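Local coordinates for protein leucyl-trna synthetase (Plasmodium falciparum, PDB 5FOC) that probably attaches leucine to its cognate tRNA using ATP, and through the editing domain present here probably hydrolyses mischarged aminoacyl-tRNA, at residues K119-L124 / P180-C185; Y148-F153 / G197-L202. The protein carries 2 engineered substitutions. All blocks are in the same frame, centred on the assembly; numbering follows the deposited sequence.

Both contacts belong to the editing domain, and their centres lie about 9 Å apart. Their segments alternate along the chain: 119-124, 148-153, 180-185, then 197-202. Contact 1 pairs two parallel strands inside the large mixed sheet. Contact 2 sets the end of strand 146-152 against the turn that follows helix 190-195. Strand 181-185 connects them, because it lies between strands 120-127 and 146-152 and runs antiparallel to the latter. Tyr183 N meets Thr150 O at 2.7 Å, a probable hydrogen bond across that second pairing. Contact 1 thus builds the sheet of the editing domain, and contact 2 packs a loop on it. Tyr183 OH of contact 1 meets Phe153 O of contact 2 at 2.6 Å, also a probable hydrogen bond.

Contact 1: residues K119-L124 / P180-C185; sequences KKVIFL and PNIYVC
Leu124 packs against Tyr183 of the adjacent strand. Leu124 CD1 lies over a face of the Tyr183 ring, 4.1 Å from its centroid, while Leu124 CD2 reaches Tyr183 CE1 at 3.7 Å. Ile122 lies beside the same ring and points the same way. Ile122 CD1 presses on the amide of Asn181, 3.5 Å from CG. Asn181 ND2 donates in its amide plane to Tyr183 OH at 3.0 Å. Asp154 OD1 also bonds ND2, and Phe153 O bonds the hydroxyl. Asn181 ND2 and Tyr183 OH thus each have two hydrogen-bond partners in this buried part. These groups belong to a parallel strand pair, 120-124 with 181-185, in the mixed sheet of the editing domain. Five backbone bonds alternate between the segments, the first to Pro180 O just before the strand. Ile182 N to Lys120 O is 2.7 Å. On the other side of the sheet, Val184 CB sits over the Phe123 ring, 4.0 Å from its centroid. Phe21 of helix 18-35 packs on both residues. The start of the pair is looser and partly open to solvent. Lys120 CB passes Asn181 OD1 at 3.6 Å, then its extended chain leads away. Lys119 bends at chi2 (-49°), which brings CD to 3.6 Å from Pro180 O. Its NZ bonds Ile176 O and Cys179 O.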
loop_
_atom_site.group_PDB
_atom_site.type_symbol
_atom_site.label_atom_id
_atom_site.label_comp_id
_atom_site.label_asym_id
_atom_site.label_seq_id
_atom_site.Cartn_x
_atom_site.Cartn_y
_atom_site.Cartn_z
ATOM N N LYS A 119 16.139 4.253 9.136
ATOM C CA LYS A 119 14.685 3.908 9.149
ATOM C C LYS A 119 14.367 2.962 7.979
ATOM O O LYS A 119 15.086 2.976 6.933
ATOM C CB LYS A 119 13.820 5.179 8.984
ATOM C CG LYS A 119 14.045 6.286 9.972
ATOM C CD LYS A 119 14.040 5.832 11.418
ATOM C CE LYS A 119 14.271 6.963 12.388
ATOM N NZ LYS A 119 14.170 6.459 13.791
ATOM N N LYS A 120 13.305 2.165 8.122
ATOM C CA LYS A 120 12.713 1.409 7.023
ATOM C C LYS A 120 11.631 2.282 6.406
ATOM O O LYS A 120 10.929 3.004 7.120
ATOM C CB LYS A 120 12.132 0.080 7.489
ATOM C CG LYS A 120 13.112 -0.878 8.120
ATOM C CD LYS A 120 12.512 -2.270 8.155
ATOM C CE LYS A 120 13.338 -3.294 8.919
ATOM N NZ LYS A 120 12.632 -4.610 8.842
ATOM N N VAL A 121 11.508 2.248 5.092
ATOM C CA VAL A 121 10.482 3.031 4.388
ATOM C C VAL A 121 9.379 2.088 3.976
ATOM O O VAL A 121 9.591 1.160 3.224
ATOM C CB VAL A 121 11.003 3.785 3.160
ATOM C CG1 VAL A 121 9.865 4.558 2.498
ATOM C CG2 VAL A 121 12.211 4.681 3.495
ATOM N N ILE A 122 8.143 2.325 4.503
ATOM C CA ILE A 122 7.111 1.343 4.375
ATOM C C ILE A 122 5.798 2.027 3.947
ATOM O O ILE A 122 5.338 2.949 4.681
ATOM C CB ILE A 122 6.872 0.577 5.705
ATOM C CG1 ILE A 122 8.099 -0.233 6.124
ATOM C CG2 ILE A 122 5.611 -0.302 5.633
ATOM C CD1 ILE A 122 8.078 -0.716 7.541
ATOM N N PHE A 123 5.242 1.613 2.813
ATOM C CA PHE A 123 3.854 1.947 2.418
ATOM C C PHE A 123 2.953 1.016 3.214
ATOM O O PHE A 123 3.139 -0.143 3.332
ATOM C CB PHE A 123 3.638 1.776 0.900
ATOM C CG PHE A 123 4.272 2.841 0.054
ATOM C CD1 PHE A 123 5.648 2.805 -0.221
ATOM C CD2 PHE A 123 3.541 3.870 -0.479
ATOM C CE1 PHE A 123 6.208 3.797 -1.035
ATOM C CE2 PHE A 123 4.096 4.857 -1.249
ATOM C CZ PHE A 123 5.443 4.813 -1.556
ATOM N N LEU A 124 1.854 1.617 3.777
ATOM C CA LEU A 124 0.928 0.773 4.532
ATOM C C LEU A 124 -0.238 0.393 3.615
ATOM O O LEU A 124 -1.101 1.246 3.340
ATOM C CB LEU A 124 0.446 1.520 5.769
ATOM C CG LEU A 124 1.417 1.694 6.921
ATOM C CD1 LEU A 124 0.871 2.630 8.003
ATOM C CD2 LEU A 124 1.759 0.348 7.517
ATOM N N PRO A 180 11.018 3.255 14.322
ATOM C CA PRO A 180 12.039 2.832 13.299
ATOM C C PRO A 180 11.574 2.898 11.867
ATOM O O PRO A 180 12.380 2.678 10.953
ATOM C CB PRO A 180 12.281 1.371 13.664
ATOM C CG PRO A 180 10.960 0.931 14.216
ATOM C CD PRO A 180 10.512 2.084 15.064
ATOM N N ASN A 181 10.291 3.148 11.616
ATOM C CA ASN A 181 9.715 3.062 10.268
ATOM C C ASN A 181 9.168 4.389 9.813
ATOM O O ASN A 181 8.509 5.103 10.619
ATOM C CB ASN A 181 8.570 2.012 10.241
ATOM C CG ASN A 181 9.042 0.632 10.637
ATOM O OD1 ASN A 181 10.242 0.338 10.540
ATOM N ND2 ASN A 181 8.142 -0.220 11.095
ATOM N N ILE A 182 9.450 4.753 8.561
ATOM C CA ILE A 182 8.794 5.834 7.884
ATOM C C ILE A 182 7.605 5.214 7.191
ATOM O O ILE A 182 7.762 4.487 6.252
ATOM C CB ILE A 182 9.689 6.546 6.863
ATOM C CG1 ILE A 182 10.839 7.217 7.583
ATOM C CG2 ILE A 182 8.899 7.563 6.079
ATOM C CD1 ILE A 182 12.019 7.515 6.696
ATOM N N TYR A 183 6.370 5.541 7.650
ATOM C CA TYR A 183 5.176 5.116 6.956
ATOM C C TYR A 183 4.619 6.106 5.966
ATOM O O TYR A 183 4.677 7.296 6.197
ATOM C CB TYR A 183 4.088 4.778 7.990
ATOM C CG TYR A 183 4.367 3.567 8.853
ATOM C CD1 TYR A 183 4.745 2.333 8.283
ATOM C CD2 TYR A 183 4.318 3.633 10.261
ATOM C CE1 TYR A 183 4.987 1.211 9.069
ATOM C CE2 TYR A 183 4.576 2.510 11.053
ATOM C CZ TYR A 183 4.903 1.293 10.462
ATOM O OH TYR A 183 5.192 0.142 11.144
ATOM N N VAL A 184 4.133 5.591 4.836
ATOM C CA VAL A 184 3.462 6.379 3.839
ATOM C C VAL A 184 1.977 5.958 3.875
ATOM O O VAL A 184 1.649 4.758 3.762
ATOM C CB VAL A 184 3.972 6.132 2.405
ATOM C CG1 VAL A 184 3.360 7.118 1.452
ATOM C CG2 VAL A 184 5.511 6.267 2.361
ATOM N N CYS A 185 1.114 6.959 3.972
ATOM C CA CYS A 185 -0.350 6.687 4.156
ATOM C C CYS A 185 -1.147 7.948 3.891
ATOM O O CYS A 185 -0.631 9.050 3.877
ATOM C CB CYS A 185 -0.585 6.184 5.557
ATOM S SG CYS A 185 -0.064 7.315 6.866
#

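Contact 2: residues Y148-F153 / G197-L202; sequences YLTLGF and GIIPLL
Thr150 is the first residue of 148-153 to touch 197-202. Its CG2 meets Ile199 CG2 at 4.0 Å, and the two side chains cross at about a right angle. Thr150 OG1 is anti to the backbone N (chi1 -163°). CG2 is left for the apolar contact, while OG1 bonds Phe213 O. Leu151 takes part through its backbone. Its carbonyl O lies 3.3 Å from Pro200 CD and also faces Ile199 CB. The Leu151 side chain leads away from this loop. At Gly152 the two backbones run close. Gly152 CA is 3.4 Å from Ile198 O and 4.1 Å from Ile199 CA. A CB there would clash with Ile198 O and Ile199 CG2. Phe153 closes the contact. Its N donates to Ile198 O at 2.9 Å, the one hydrogen bond between the two segments. The Phe153 ring lies obliquely against the loop: CD2 is 3.4 Å from Gly197 O, and CE2 is 4.0 Å from Pro200 CD. Gly197 has positive phi and forms a Schellman motif at the end of helix 190-195. The contact thus joins the exit of that helix to the end of strand 146-152. Leu193 of the helix packs on Ile198 and Ile199, and Tyr183 of strand 181-185 touches the same two residues. Ile175 of helix 172-178 packs on Leu151 and Pro200.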
loop_
_atom_site.group_PDB
_atom_site.type_symbol
_atom_site.label_atom_id
_atom_site.label_comp_id
_atom_site.label_asym_id
_atom_site.label_seq_id
_atom_site.Cartn_x
_atom_site.Cartn_y
_atom_site.Cartn_z
ATOM N N TYR A 148 1.026 11.113 2.960
ATOM C CA TYR A 148 1.791 11.648 4.054
ATOM C C TYR A 148 2.863 10.660 4.501
ATOM O O TYR A 148 2.681 9.479 4.472
ATOM C CB TYR A 148 0.836 11.989 5.248
ATOM C CG TYR A 148 -0.006 13.192 4.935
ATOM C CD1 TYR A 148 -1.054 13.105 4.004
ATOM C CD2 TYR A 148 0.217 14.418 5.556
ATOM C CE1 TYR A 148 -1.851 14.207 3.708
ATOM C CE2 TYR A 148 -0.607 15.522 5.294
ATOM C CZ TYR A 148 -1.625 15.409 4.361
ATOM O OH TYR A 148 -2.438 16.486 4.065
ATOM N N LEU A 149 4.010 11.221 4.903
ATOM C CA LEU A 149 5.112 10.433 5.456
ATOM C C LEU A 149 5.195 10.803 6.935
ATOM O O LEU A 149 5.301 11.980 7.259
ATOM C CB LEU A 149 6.482 10.781 4.770
ATOM C CG LEU A 149 6.636 10.147 3.400
ATOM C CD1 LEU A 149 5.645 10.593 2.358
ATOM C CD2 LEU A 149 8.043 10.516 2.953
ATOM N N THR A 150 5.197 9.775 7.792
ATOM C CA THR A 150 5.239 9.921 9.238
ATOM C C THR A 150 5.922 8.701 9.890
ATOM O O THR A 150 5.845 7.559 9.372
ATOM C CB THR A 150 3.814 10.093 9.824
ATOM O OG1 THR A 150 3.961 10.622 11.128
ATOM C CG2 THR A 150 3.093 8.802 9.867
ATOM N N LEU A 151 6.597 8.946 11.000
ATOM C CA LEU A 151 7.365 7.927 11.690
ATOM C C LEU A 151 6.470 7.100 12.606
ATOM O O LEU A 151 5.540 7.680 13.218
ATOM C CB LEU A 151 8.505 8.574 12.488
ATOM C CG LEU A 151 9.754 9.119 11.719
ATOM C CD1 LEU A 151 10.548 10.053 12.599
ATOM C CD2 LEU A 151 10.547 7.904 11.300
ATOM N N GLY A 152 6.660 5.800 12.675
ATOM C CA GLY A 152 5.826 4.973 13.550
ATOM C C GLY A 152 6.545 3.745 14.020
ATOM O O GLY A 152 7.741 3.501 13.675
ATOM N N PHE A 153 5.803 2.949 14.759
ATOM C CA PHE A 153 6.333 1.798 15.437
ATOM C C PHE A 153 6.229 0.550 14.578
ATOM O O PHE A 153 5.300 0.397 13.763
ATOM C CB PHE A 153 5.546 1.558 16.725
ATOM C CG PHE A 153 5.519 2.753 17.664
ATOM C CD1 PHE A 153 6.657 3.079 18.393
ATOM C CD2 PHE A 153 4.384 3.541 17.811
ATOM C CE1 PHE A 153 6.700 4.160 19.232
ATOM C CE2 PHE A 153 4.395 4.628 18.696
ATOM C CZ PHE A 153 5.555 4.944 19.400
ATOM N N GLY A 197 -2.114 2.752 18.058
ATOM C CA GLY A 197 -0.714 2.618 18.528
ATOM C C GLY A 197 0.342 2.353 17.486
ATOM O O GLY A 197 1.441 1.897 17.828
ATOM N N ILE A 198 0.020 2.628 16.226
ATOM C CA ILE A 198 0.949 2.403 15.106
ATOM C C ILE A 198 1.838 3.618 14.895
ATOM O O ILE A 198 2.991 3.457 14.506
ATOM C CB ILE A 198 0.183 2.036 13.815
ATOM C CG1 ILE A 198 -0.657 0.772 14.089
ATOM C CG2 ILE A 198 1.159 1.854 12.624
ATOM C CD1 ILE A 198 -1.674 0.406 13.031
ATOM N N ILE A 199 1.327 4.824 15.091
ATOM C CA ILE A 199 2.150 6.034 15.055
ATOM C C ILE A 199 1.907 6.839 16.317
ATOM O O ILE A 199 0.831 6.663 16.922
ATOM C CB ILE A 199 1.879 6.886 13.802
ATOM C CG1 ILE A 199 0.506 7.596 13.863
ATOM C CG2 ILE A 199 1.987 6.034 12.527
ATOM C CD1 ILE A 199 0.260 8.545 12.708
ATOM N N PRO A 200 2.827 7.702 16.723
ATOM C CA PRO A 200 2.656 8.580 17.849
ATOM C C PRO A 200 2.006 9.884 17.457
ATOM O O PRO A 200 1.900 10.208 16.275
ATOM C CB PRO A 200 4.067 8.849 18.304
ATOM C CG PRO A 200 4.844 8.788 17.044
ATOM C CD PRO A 200 4.219 7.750 16.194
ATOM N N LEU A 201 1.539 10.585 18.484
ATOM C CA LEU A 201 1.128 12.003 18.398
ATOM C C LEU A 201 2.293 12.862 18.880
ATOM O O LEU A 201 3.047 12.447 19.732
ATOM C CB LEU A 201 -0.121 12.262 19.240
ATOM C CG LEU A 201 -1.454 11.658 18.834
ATOM C CD1 LEU A 201 -2.528 11.978 19.876
ATOM C CD2 LEU A 201 -1.797 12.192 17.442
ATOM N N LEU A 202 2.432 14.047 18.303
ATOM C CA LEU A 202 3.498 14.977 18.574
ATOM C C LEU A 202 3.054 15.972 19.646
ATOM O O LEU A 202 1.918 16.423 19.645
ATOM C CB LEU A 202 3.873 15.704 17.278
ATOM C CG LEU A 202 4.849 16.865 17.282
ATOM C CD1 LEU A 202 6.266 16.413 17.545
ATOM C CD2 LEU A 202 4.738 17.658 15.981
#